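Local atomic coordinates of Pgp2 (PDB entry 6XJ6), a protein that probably trims peptidoglycan as an L,D-carboxypeptidase of the YkuD family and directs the helical cell shape of Campylobacter jejuni, binding peptidoglycan through a pocket on its accessory NTF2-like domain. Residues G115-L123 against R134-L144; F181-T192 against F223-F233. One frame throughout, in Å; residues are numbered along the deposited sequence.

Interaction 1. Residues G115-L123 against R134-L144; sequences GIWIHGYPL and RGCIALFNNNL
Tyr121 and Asn141 grip each other twice: Tyr121 N donates to Asn141 OD1 at 2.8 Å, and Asn141 ND2 returns a bond to Tyr121 O at 3.1 Å. The returned bond lies in the amide plane of Asn141 but reaches the Tyr121 carbonyl from above its plane. Together the two fix the rotation of the amide.

Upstream, three backbone bonds pair strand 117-119 in parallel with 137-138: Ile137 N to Trp117 O, His119 N to Ile137 O, and Leu139 N to His119 O. The ladder places the predicted nucleophile Cys136, just ahead of strand 137-138, next to the predicted proton donor/acceptor His119, the Cys-His pair expected of a YkuD-family L,D-transpeptidase fold. Cys136 SG lies beside its own backbone N (chi1 -70°) and accepts a bond from Trp117 N at 3.3 Å (160° at the hydrogen). It also sits at the edge of the imidazole, 4.5 Å from the His119 ring centroid. On the far side of that ring, His119 ND1 donates to Gly120 O at 2.8 Å, on a lone pair and nearly in the ring plane; this bond helps fix the rotation of the imidazole. NE2 of His119, on the Cys136 side, lies 3.2 Å from Cys136 CB and has no hydrogen-bond partner in the model.

Farther along, the Tyr121 and Phe140 rings lie near parallel but slid apart, their planes at 22°. Water 1 bridges Tyr121 OH and Ala138 O. Leu144 CD1 presses on Gly120 CA at 3.4 Å, tighter than usual carbon contact.

Strand 97-98 pairs antiparallel with the other edge of 117-119. Ile118 and Ile137 share one face of this small sheet and pack on Val30 and Thr32 of strand 27-33, while Leu139 and Ile118 both touch Phe147 of helix 141-151.

Interaction 2. Residues F181-T192 against F223-F233; sequences FTWKLAWTNSDT and FSRKEDKKIKF
Lys229 reaches from its loop across the indole of Trp187 to the end of helix 170-188. Its CB lies 3.9 Å from Trp187 CZ3, and CG passes 3.8 Å from Thr188 O. CD then sits over the six-membered ring, 3.6 Å from the Trp187 centroid and 10° off the normal, a CH-pi contact. CE comes close to Ser190 OG, and NZ ends 4.0 Å above the centroid of the five-membered ring, a cation-pi contact. The chain, extended beyond CG, carries NZ onward to Trp187 O, to which it donates at 2.8 Å.

That carbonyl also accepts from Ser190 N. It therefore belongs to the Schellman motif in which Ser190, with positive phi, ends the helix and Asp191 N bonds back to Ala186 O. Asp191, whose carboxylate bonds Thr194 OG1, is the N-cap of helix 192-196; Lys229 thus binds the last turn of helix 170-188 close to the junction between two helices of the NTF2-like domain. Lys226 NZ is modelled donating to Ser190 O, in the carbonyl plane, but this lysine is poorly ordered and the bond less certain.

One turn or so earlier in the helix, Lys184 makes a similar CH-pi contact and carbonyl bond. Its CD lies over the centre of the Phe233 ring, and the bend at chi4 (-67°) turns NZ onto Ile231 O at 2.8 Å. Ile231 CG2 meets the edge of the Trp187 ring, 3.5 Å from CZ3. At the far end of the indole, Phe223 CZ approaches Trp187 CD1 at 3.8 Å, the ring planes at 79°, while Tyr195 of helix 192-196 meets Phe223 edge-to-face.

In the fold
After helix 6-13 and strand 22-23, which joins the antiparallel sheet beside strand 232-240, the chain builds most of the five-stranded mixed sheet, 27-33 through 77-80, and then reaches interaction 1. This closes a short loop: ten residues, with neither helix nor strand, separate 115-123 from 134-144. Strand 156-161 then completes the mixed sheet, and helix 170-188 forms part of the NTF2-like domain. There interaction 2 closes a loop of thirty residues, holding most of helices 192-196 and 212-223, and ties the end of helix 170-188 to the approach and first residues of strand 232-240. The loops neither nest nor cross; the centres of interactions 1 and 2 lie about 46 Å apart.

Interaction 1. Residues G115-L123 against R134-L144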
loop_
_atom_site.group_PDB
_atom_site.type_symbol
_atom_site.label_atom_id
_atom_site.label_comp_id
_atom_site.label_asym_id
_atom_site.label_seq_id
_atom_site.Cartn_x
_atom_site.Cartn_y
_atom_site.Cartn_z
ATOM N N GLY A 115 16.249 0.359 3.376
ATOM C CA GLY A 115 16.868 1.671 3.420
ATOM C C GLY A 115 16.387 2.594 2.324
ATOM O O GLY A 115 17.172 3.401 1.802
ATOM N N ILE A 116 15.110 2.501 1.963
ATOM C CA ILE A 116 14.513 3.376 0.965
ATOM C C ILE A 116 13.864 4.526 1.719
ATOM O O ILE A 116 12.806 4.366 2.341
ATOM C CB ILE A 116 13.502 2.631 0.083
ATOM C CG1 ILE A 116 14.172 1.450 -0.630
ATOM C CG2 ILE A 116 12.864 3.586 -0.910
ATOM C CD1 ILE A 116 15.364 1.821 -1.510
ATOM N N TRP A 117 14.516 5.681 1.672
ATOM C CA TRP A 117 14.137 6.854 2.433
ATOM C C TRP A 117 13.875 8.013 1.486
ATOM O O TRP A 117 14.291 8.005 0.325
ATOM C CB TRP A 117 15.285 7.304 3.350
ATOM C CG TRP A 117 15.790 6.279 4.315
ATOM C CD1 TRP A 117 15.197 5.103 4.661
ATOM C CD2 TRP A 117 16.992 6.367 5.082
ATOM N NE1 TRP A 117 15.972 4.438 5.590
ATOM C CE2 TRP A 117 17.076 5.202 5.868
ATOM C CE3 TRP A 117 18.014 7.317 5.173
ATOM C CZ2 TRP A 117 18.145 4.957 6.725
ATOM C CZ3 TRP A 117 19.069 7.076 6.029
ATOM C CH2 TRP A 117 19.125 5.910 6.798
ATOM N N ILE A 118 13.173 9.013 2.011
ATOM C CA ILE A 118 13.149 10.352 1.446
ATOM C C ILE A 118 14.085 11.193 2.299
ATOM O O ILE A 118 13.968 11.204 3.531
ATOM C CB ILE A 118 11.724 10.929 1.460
ATOM C CG1 ILE A 118 10.799 10.082 0.577
ATOM C CG2 ILE A 118 11.726 12.403 1.024
ATOM C CD1 ILE A 118 9.315 10.478 0.659
ATOM N N HIS A 119 15.028 11.877 1.662
ATOM C CA HIS A 119 16.004 12.658 2.410
ATOM C C HIS A 119 16.474 13.814 1.534
ATOM O O HIS A 119 15.860 14.130 0.509
ATOM C CB HIS A 119 17.133 11.760 2.944
ATOM C CG HIS A 119 17.911 11.041 1.884
ATOM N ND1 HIS A 119 18.664 11.695 0.935
ATOM C CD2 HIS A 119 18.065 9.718 1.641
ATOM C CE1 HIS A 119 19.249 10.804 0.150
ATOM N NE2 HIS A 119 18.904 9.597 0.558
ATOM N N GLY A 120 17.557 14.465 1.959
ATOM C CA GLY A 120 18.084 15.618 1.285
ATOM C C GLY A 120 19.403 15.347 0.595
ATOM O O GLY A 120 19.746 14.204 0.260
ATOM N N TYR A 121 20.159 16.419 0.385
ATOM C CA TYR A 121 21.424 16.397 -0.325
ATOM C C TYR A 121 22.582 16.536 0.651
ATOM O O TYR A 121 22.427 17.129 1.726
ATOM C CB TYR A 121 21.487 17.570 -1.307
ATOM C CG TYR A 121 20.696 17.370 -2.579
ATOM C CD1 TYR A 121 21.335 17.265 -3.804
ATOM C CD2 TYR A 121 19.312 17.299 -2.558
ATOM C CE1 TYR A 121 20.624 17.098 -4.972
ATOM C CE2 TYR A 121 18.592 17.119 -3.721
ATOM C CZ TYR A 121 19.254 17.023 -4.927
ATOM O OH TYR A 121 18.545 16.855 -6.092
ATOM N N PRO A 122 23.758 16.014 0.301
ATOM C CA PRO A 122 24.935 16.199 1.154
ATOM C C PRO A 122 25.140 17.664 1.501
ATOM O O PRO A 122 25.123 18.541 0.631
ATOM C CB PRO A 122 26.076 15.664 0.286
ATOM C CG PRO A 122 25.433 14.640 -0.574
ATOM C CD PRO A 122 24.064 15.180 -0.876
ATOM N N LEU A 123 25.320 17.927 2.795
ATOM C CA LEU A 123 25.500 19.297 3.255
ATOM C C LEU A 123 26.774 19.926 2.706
ATOM O O LEU A 123 26.887 21.156 2.697
ATOM C CB LEU A 123 25.514 19.333 4.783
ATOM C CG LEU A 123 24.261 18.803 5.487
ATOM C CD1 LEU A 123 24.460 18.842 6.987
ATOM C CD2 LEU A 123 23.025 19.592 5.106
ATOM N N ARG A 134 20.998 5.084 -3.964
ATOM C CA ARG A 134 20.705 3.691 -3.617
ATOM C C ARG A 134 19.199 3.453 -3.499
ATOM O O ARG A 134 18.726 2.704 -2.643
ATOM C CB ARG A 134 21.461 3.253 -2.363
ATOM C CG ARG A 134 22.973 3.344 -2.505
ATOM C CD ARG A 134 23.681 2.574 -1.404
ATOM N NE ARG A 134 23.208 2.972 -0.082
ATOM C CZ ARG A 134 23.393 2.267 1.031
ATOM N NH1 ARG A 134 24.044 1.109 1.001
ATOM N NH2 ARG A 134 22.923 2.723 2.185
ATOM N N GLY A 135 18.436 4.101 -4.375
ATOM C CA GLY A 135 17.000 3.936 -4.421
ATOM C C GLY A 135 16.215 4.943 -3.611
ATOM O O GLY A 135 14.981 4.981 -3.714
ATOM N N CYS A 136 16.884 5.758 -2.812
ATOM C CA CYS A 136 16.205 6.796 -2.059
ATOM C C CYS A 136 15.750 7.921 -2.985
ATOM O O CYS A 136 16.177 8.037 -4.137
ATOM C CB CYS A 136 17.143 7.353 -0.992
ATOM S SG CYS A 136 17.478 6.205 0.344
ATOM N N ILE A 137 14.860 8.756 -2.457
ATOM C CA ILE A 137 14.339 9.927 -3.151
ATOM C C ILE A 137 14.901 11.147 -2.443
ATOM O O ILE A 137 14.723 11.298 -1.229
ATOM C CB ILE A 137 12.805 9.944 -3.135
ATOM C CG1 ILE A 137 12.275 8.707 -3.857
ATOM C CG2 ILE A 137 12.276 11.229 -3.776
ATOM C CD1 ILE A 137 10.818 8.415 -3.570
ATOM N N ALA A 138 15.590 12.008 -3.190
ATOM C CA ALA A 138 16.244 13.183 -2.633
ATOM C C ALA A 138 15.492 14.445 -3.034
ATOM O O ALA A 138 15.214 14.664 -4.219
ATOM C CB ALA A 138 17.694 13.272 -3.110
ATOM N N LEU A 139 15.177 15.266 -2.040
ATOM C CA LEU A 139 14.601 16.586 -2.228
ATOM C C LEU A 139 15.618 17.640 -1.817
ATOM O O LEU A 139 16.450 17.403 -0.939
ATOM C CB LEU A 139 13.365 16.743 -1.343
ATOM C CG LEU A 139 12.233 15.765 -1.625
ATOM C CD1 LEU A 139 11.108 15.958 -0.620
ATOM C CD2 LEU A 139 11.715 15.959 -3.040
ATOM N N PHE A 140 15.545 18.811 -2.448
ATOM C CA PHE A 140 16.479 19.874 -2.106
ATOM C C PHE A 140 16.341 20.239 -0.632
ATOM O O PHE A 140 15.236 20.281 -0.083
ATOM C CB PHE A 140 16.233 21.094 -2.998
ATOM C CG PHE A 140 16.593 20.864 -4.438
ATOM C CD1 PHE A 140 17.855 20.406 -4.780
ATOM C CD2 PHE A 140 15.678 21.100 -5.448
ATOM C CE1 PHE A 140 18.199 20.191 -6.098
ATOM C CE2 PHE A 140 16.018 20.883 -6.771
ATOM C CZ PHE A 140 17.278 20.430 -7.096
ATOM N N ASN A 141 17.481 20.490 0.017
ATOM C CA ASN A 141 17.462 20.745 1.453
ATOM C C ASN A 141 16.572 21.931 1.802
ATOM O O ASN A 141 15.907 21.921 2.844
ATOM C CB ASN A 141 18.884 20.961 1.969
ATOM C CG ASN A 141 19.695 19.692 1.931
ATOM O OD1 ASN A 141 19.134 18.598 1.866
ATOM N ND2 ASN A 141 21.017 19.826 1.954
ATOM N N ASN A 142 16.526 22.942 0.929
ATOM C CA ASN A 142 15.725 24.137 1.164
ATOM C C ASN A 142 14.230 23.893 1.009
ATOM O O ASN A 142 13.445 24.813 1.270
ATOM C CB ASN A 142 16.158 25.250 0.207
ATOM C CG ASN A 142 16.021 24.854 -1.254
ATOM O OD1 ASN A 142 15.374 23.861 -1.584
ATOM N ND2 ASN A 142 16.633 25.634 -2.136
ATOM N N ASN A 143 13.824 22.701 0.566
ATOM C CA ASN A 143 12.425 22.313 0.512
ATOM C C ASN A 143 12.050 21.316 1.595
ATOM O O ASN A 143 10.863 21.014 1.752
ATOM C CB ASN A 143 12.096 21.703 -0.858
ATOM C CG ASN A 143 12.290 22.692 -1.994
ATOM O OD1 ASN A 143 12.132 23.904 -1.817
ATOM N ND2 ASN A 143 12.635 22.180 -3.170
ATOM N N LEU A 144 13.022 20.802 2.351
ATOM C CA LEU A 144 12.743 19.704 3.266
ATOM C C LEU A 144 12.011 20.163 4.515
ATOM O O LEU A 144 11.251 19.379 5.093
ATOM C CB LEU A 144 14.033 18.980 3.642
ATOM C CG LEU A 144 14.352 17.785 2.751
ATOM C CD1 LEU A 144 15.736 17.272 3.081
ATOM C CD2 LEU A 144 13.337 16.659 2.910
HETATM O O HOH W 1 15.727 16.929 -5.593
#

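Interaction 2. Residues F181-T192 against F223-F233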
loop_
_atom_site.group_PDB
_atom_site.type_symbol
_atom_site.label_atom_id
_atom_site.label_comp_id
_atom_site.label_asym_id
_atom_site.label_seq_id
_atom_site.Cartn_x
_atom_site.Cartn_y
_atom_site.Cartn_z
ATOM N N PHE A 181 -16.171 -7.722 1.768
ATOM C CA PHE A 181 -17.172 -8.148 2.740
ATOM C C PHE A 181 -17.770 -9.506 2.390
ATOM O O PHE A 181 -18.245 -10.217 3.284
ATOM C CB PHE A 181 -18.225 -7.053 2.926
ATOM C CG PHE A 181 -17.745 -5.952 3.812
ATOM C CD1 PHE A 181 -17.853 -6.061 5.186
ATOM C CD2 PHE A 181 -17.111 -4.849 3.283
ATOM C CE1 PHE A 181 -17.373 -5.073 6.015
ATOM C CE2 PHE A 181 -16.622 -3.855 4.109
ATOM C CZ PHE A 181 -16.755 -3.968 5.477
ATOM N N THR A 182 -17.739 -9.889 1.110
ATOM C CA THR A 182 -18.153 -11.232 0.721
ATOM C C THR A 182 -17.135 -12.258 1.195
ATOM O O THR A 182 -17.503 -13.332 1.691
ATOM C CB THR A 182 -18.310 -11.294 -0.800
ATOM O OG1 THR A 182 -19.279 -10.320 -1.223
ATOM C CG2 THR A 182 -18.760 -12.686 -1.252
ATOM N N TRP A 183 -15.851 -11.931 1.056
ATOM C CA TRP A 183 -14.784 -12.769 1.590
ATOM C C TRP A 183 -14.881 -12.874 3.109
ATOM O O TRP A 183 -14.737 -13.966 3.674
ATOM C CB TRP A 183 -13.458 -12.153 1.139
ATOM C CG TRP A 183 -12.179 -12.629 1.782
ATOM C CD1 TRP A 183 -11.485 -13.773 1.505
ATOM C CD2 TRP A 183 -11.409 -11.919 2.754
ATOM N NE1 TRP A 183 -10.346 -13.829 2.267
ATOM C CE2 TRP A 183 -10.275 -12.699 3.041
ATOM C CE3 TRP A 183 -11.575 -10.699 3.414
ATOM C CZ2 TRP A 183 -9.307 -12.298 3.961
ATOM C CZ3 TRP A 183 -10.623 -10.306 4.332
ATOM C CH2 TRP A 183 -9.501 -11.104 4.598
ATOM N N LYS A 184 -15.155 -11.753 3.782
ATOM C CA LYS A 184 -15.350 -11.763 5.230
ATOM C C LYS A 184 -16.481 -12.704 5.627
ATOM O O LYS A 184 -16.353 -13.483 6.582
ATOM C CB LYS A 184 -15.652 -10.341 5.707
ATOM C CG LYS A 184 -15.917 -10.200 7.199
ATOM C CD LYS A 184 -16.275 -8.760 7.537
ATOM C CE LYS A 184 -16.659 -8.589 8.987
ATOM N NZ LYS A 184 -17.938 -9.280 9.316
ATOM N N LEU A 185 -17.606 -12.640 4.913
ATOM C CA LEU A 185 -18.736 -13.498 5.250
ATOM C C LEU A 185 -18.385 -14.966 5.052
ATOM O O LEU A 185 -18.793 -15.824 5.845
ATOM C CB LEU A 185 -19.948 -13.123 4.395
ATOM C CG LEU A 185 -21.215 -13.941 4.669
ATOM C CD1 LEU A 185 -21.696 -13.713 6.094
ATOM C CD2 LEU A 185 -22.311 -13.591 3.683
ATOM N N ALA A 186 -17.637 -15.274 3.994
ATOM C CA ALA A 186 -17.229 -16.654 3.755
ATOM C C ALA A 186 -16.372 -17.176 4.901
ATOM O O ALA A 186 -16.564 -18.306 5.369
ATOM C CB ALA A 186 -16.470 -16.746 2.432
ATOM N N TRP A 187 -15.417 -16.368 5.369
ATOM C CA TRP A 187 -14.606 -16.776 6.510
ATOM C C TRP A 187 -15.460 -16.937 7.758
ATOM O O TRP A 187 -15.296 -17.904 8.513
ATOM C CB TRP A 187 -13.497 -15.752 6.757
ATOM C CG TRP A 187 -12.685 -16.048 7.980
ATOM C CD1 TRP A 187 -11.560 -16.819 8.050
ATOM C CD2 TRP A 187 -12.937 -15.585 9.313
ATOM N NE1 TRP A 187 -11.095 -16.863 9.342
ATOM C CE2 TRP A 187 -11.921 -16.113 10.138
ATOM C CE3 TRP A 187 -13.921 -14.775 9.891
ATOM C CZ2 TRP A 187 -11.860 -15.857 11.507
ATOM C CZ3 TRP A 187 -13.858 -14.520 11.252
ATOM C CH2 TRP A 187 -12.835 -15.060 12.044
ATOM N N THR A 188 -16.372 -15.991 7.995
ATOM C CA THR A 188 -17.243 -16.065 9.161
ATOM C C THR A 188 -18.045 -17.357 9.164
ATOM O O THR A 188 -18.232 -17.983 10.215
ATOM C CB THR A 188 -18.192 -14.861 9.170
ATOM O OG1 THR A 188 -17.441 -13.645 9.276
ATOM C CG2 THR A 188 -19.167 -14.945 10.344
ATOM N N ASN A 189 -18.541 -17.762 7.999
ATOM C CA ASN A 189 -19.392 -18.935 7.880
ATOM C C ASN A 189 -18.608 -20.207 7.591
ATOM O O ASN A 189 -19.222 -21.256 7.375
ATOM C CB ASN A 189 -20.442 -18.715 6.786
ATOM C CG ASN A 189 -21.479 -17.682 7.173
ATOM O OD1 ASN A 189 -21.668 -17.382 8.352
ATOM N ND2 ASN A 189 -22.168 -17.137 6.178
ATOM N N SER A 190 -17.276 -20.143 7.588
ATOM C CA SER A 190 -16.450 -21.316 7.292
ATOM C C SER A 190 -16.821 -21.913 5.936
ATOM O O SER A 190 -16.830 -23.132 5.750
ATOM C CB SER A 190 -16.537 -22.357 8.410
ATOM O OG SER A 190 -16.030 -21.831 9.626
ATOM N N ASP A 191 -17.132 -21.036 4.983
ATOM C CA ASP A 191 -17.489 -21.419 3.616
ATOM C C ASP A 191 -16.198 -21.479 2.811
ATOM O O ASP A 191 -15.764 -20.495 2.211
ATOM C CB ASP A 191 -18.466 -20.402 3.040
ATOM C CG ASP A 191 -18.841 -20.687 1.597
ATOM O OD1 ASP A 191 -18.353 -21.679 1.024
ATOM O OD2 ASP A 191 -19.640 -19.910 1.029
ATOM N N THR A 192 -15.584 -22.662 2.791
ATOM C CA THR A 192 -14.252 -22.813 2.214
ATOM C C THR A 192 -14.229 -22.419 0.743
ATOM O O THR A 192 -13.347 -21.671 0.303
ATOM C CB THR A 192 -13.783 -24.259 2.382
ATOM O OG1 THR A 192 -13.989 -24.677 3.739
ATOM C CG2 THR A 192 -12.307 -24.387 2.032
ATOM N N PHE A 223 -11.368 -24.695 8.630
ATOM C CA PHE A 223 -12.780 -24.329 8.602
ATOM C C PHE A 223 -13.685 -25.468 9.060
ATOM O O PHE A 223 -14.838 -25.213 9.429
ATOM C CB PHE A 223 -13.185 -23.907 7.185
ATOM C CG PHE A 223 -12.741 -22.517 6.790
ATOM C CD1 PHE A 223 -11.816 -21.806 7.534
ATOM C CD2 PHE A 223 -13.263 -21.926 5.651
ATOM C CE1 PHE A 223 -11.419 -20.535 7.147
ATOM C CE2 PHE A 223 -12.873 -20.658 5.267
ATOM C CZ PHE A 223 -11.950 -19.964 6.018
ATOM N N SER A 224 -13.202 -26.714 9.038
ATOM C CA SER A 224 -14.043 -27.841 9.430
ATOM C C SER A 224 -14.441 -27.778 10.898
ATOM O O SER A 224 -15.381 -28.470 11.303
ATOM C CB SER A 224 -13.333 -29.163 9.147
ATOM O OG SER A 224 -12.354 -29.429 10.133
ATOM N N ARG A 225 -13.745 -26.977 11.708
ATOM C CA ARG A 225 -14.205 -26.751 13.072
ATOM C C ARG A 225 -15.612 -26.170 13.080
ATOM O O ARG A 225 -16.352 -26.348 14.056
ATOM C CB ARG A 225 -13.257 -25.796 13.798
ATOM C CG ARG A 225 -11.820 -26.256 13.877
ATOM C CD ARG A 225 -11.360 -26.342 15.324
ATOM N NE ARG A 225 -10.054 -26.984 15.459
ATOM C CZ ARG A 225 -9.537 -27.384 16.617
ATOM N NH1 ARG A 225 -10.215 -27.217 17.747
ATOM N NH2 ARG A 225 -8.341 -27.962 16.644
ATOM N N LYS A 226 -15.997 -25.478 12.007
ATOM C CA LYS A 226 -17.303 -24.830 11.906
ATOM C C LYS A 226 -17.595 -24.011 13.160
ATOM O O LYS A 226 -18.659 -24.116 13.776
ATOM C CB LYS A 226 -18.411 -25.846 11.617
ATOM C CG LYS A 226 -18.208 -26.657 10.335
ATOM C CD LYS A 226 -18.062 -25.762 9.105
ATOM C CE LYS A 226 -17.788 -26.571 7.846
ATOM N NZ LYS A 226 -16.945 -25.812 6.872
ATOM N N GLU A 227 -16.621 -23.190 13.542
ATOM C CA GLU A 227 -16.753 -22.350 14.721
ATOM C C GLU A 227 -17.694 -21.185 14.438
ATOM O O GLU A 227 -17.744 -20.652 13.326
ATOM C CB GLU A 227 -15.389 -21.785 15.117
ATOM C CG GLU A 227 -14.371 -22.829 15.528
ATOM C CD GLU A 227 -14.612 -23.365 16.926
ATOM O OE1 GLU A 227 -14.147 -24.486 17.223
ATOM O OE2 GLU A 227 -15.268 -22.666 17.728
ATOM N N ASP A 228 -18.451 -20.796 15.460
ATOM C CA ASP A 228 -19.250 -19.581 15.388
ATOM C C ASP A 228 -18.334 -18.387 15.612
ATOM O O ASP A 228 -17.712 -18.263 16.673
ATOM C CB ASP A 228 -20.363 -19.615 16.432
ATOM C CG ASP A 228 -21.454 -20.609 16.087
ATOM O OD1 ASP A 228 -21.736 -20.787 14.882
ATOM O OD2 ASP A 228 -22.028 -21.213 17.017
ATOM N N LYS A 229 -18.246 -17.516 14.614
ATOM C CA LYS A 229 -17.306 -16.408 14.613
ATOM C C LYS A 229 -18.062 -15.089 14.535
ATOM O O LYS A 229 -19.123 -14.997 13.910
ATOM C CB LYS A 229 -16.361 -16.505 13.407
ATOM C CG LYS A 229 -15.803 -17.905 13.169
ATOM C CD LYS A 229 -15.016 -17.990 11.866
ATOM C CE LYS A 229 -14.620 -19.427 11.556
ATOM N NZ LYS A 229 -13.909 -19.558 10.251
ATOM N N LYS A 230 -17.504 -14.067 15.183
ATOM C CA LYS A 230 -18.021 -12.705 15.112
ATOM C C LYS A 230 -16.842 -11.780 14.854
ATOM O O LYS A 230 -15.924 -11.698 15.675
ATOM C CB LYS A 230 -18.728 -12.313 16.410
ATOM N N ILE A 231 -16.866 -11.088 13.719
ATOM C CA ILE A 231 -15.721 -10.312 13.263
ATOM C C ILE A 231 -16.211 -8.988 12.695
ATOM O O ILE A 231 -17.230 -8.937 12.001
ATOM C CB ILE A 231 -14.911 -11.111 12.218
ATOM C CG1 ILE A 231 -13.746 -10.283 11.681
ATOM C CG2 ILE A 231 -15.819 -11.580 11.084
ATOM C CD1 ILE A 231 -12.747 -11.100 10.884
ATOM N N LYS A 232 -15.485 -7.912 13.001
ATOM C CA LYS A 232 -15.793 -6.580 12.496
ATOM C C LYS A 232 -14.555 -5.965 11.862
ATOM O O LYS A 232 -13.450 -6.078 12.402
ATOM C CB LYS A 232 -16.279 -5.667 13.626
ATOM C CG LYS A 232 -17.761 -5.802 13.931
ATOM C CD LYS A 232 -18.145 -5.003 15.168
ATOM C CE LYS A 232 -18.058 -5.849 16.431
ATOM N NZ LYS A 232 -17.626 -5.053 17.614
ATOM N N PHE A 233 -14.745 -5.317 10.714
ATOM C CA PHE A 233 -13.693 -4.564 10.048
ATOM C C PHE A 233 -13.911 -3.079 10.301
ATOM O O PHE A 233 -15.050 -2.596 10.291
ATOM C CB PHE A 233 -13.695 -4.800 8.535
ATOM C CG PHE A 233 -13.299 -6.187 8.113
ATOM C CD1 PHE A 233 -12.859 -7.132 9.028
ATOM C CD2 PHE A 233 -13.359 -6.541 6.772
ATOM C CE1 PHE A 233 -12.487 -8.404 8.608
ATOM C CE2 PHE A 233 -12.993 -7.807 6.352
ATOM C CZ PHE A 233 -12.563 -8.739 7.268
HETATM O O HOH W 2 -19.005 -11.510 11.730
HETATM O O HOH W 3 -14.260 -22.583 11.655
#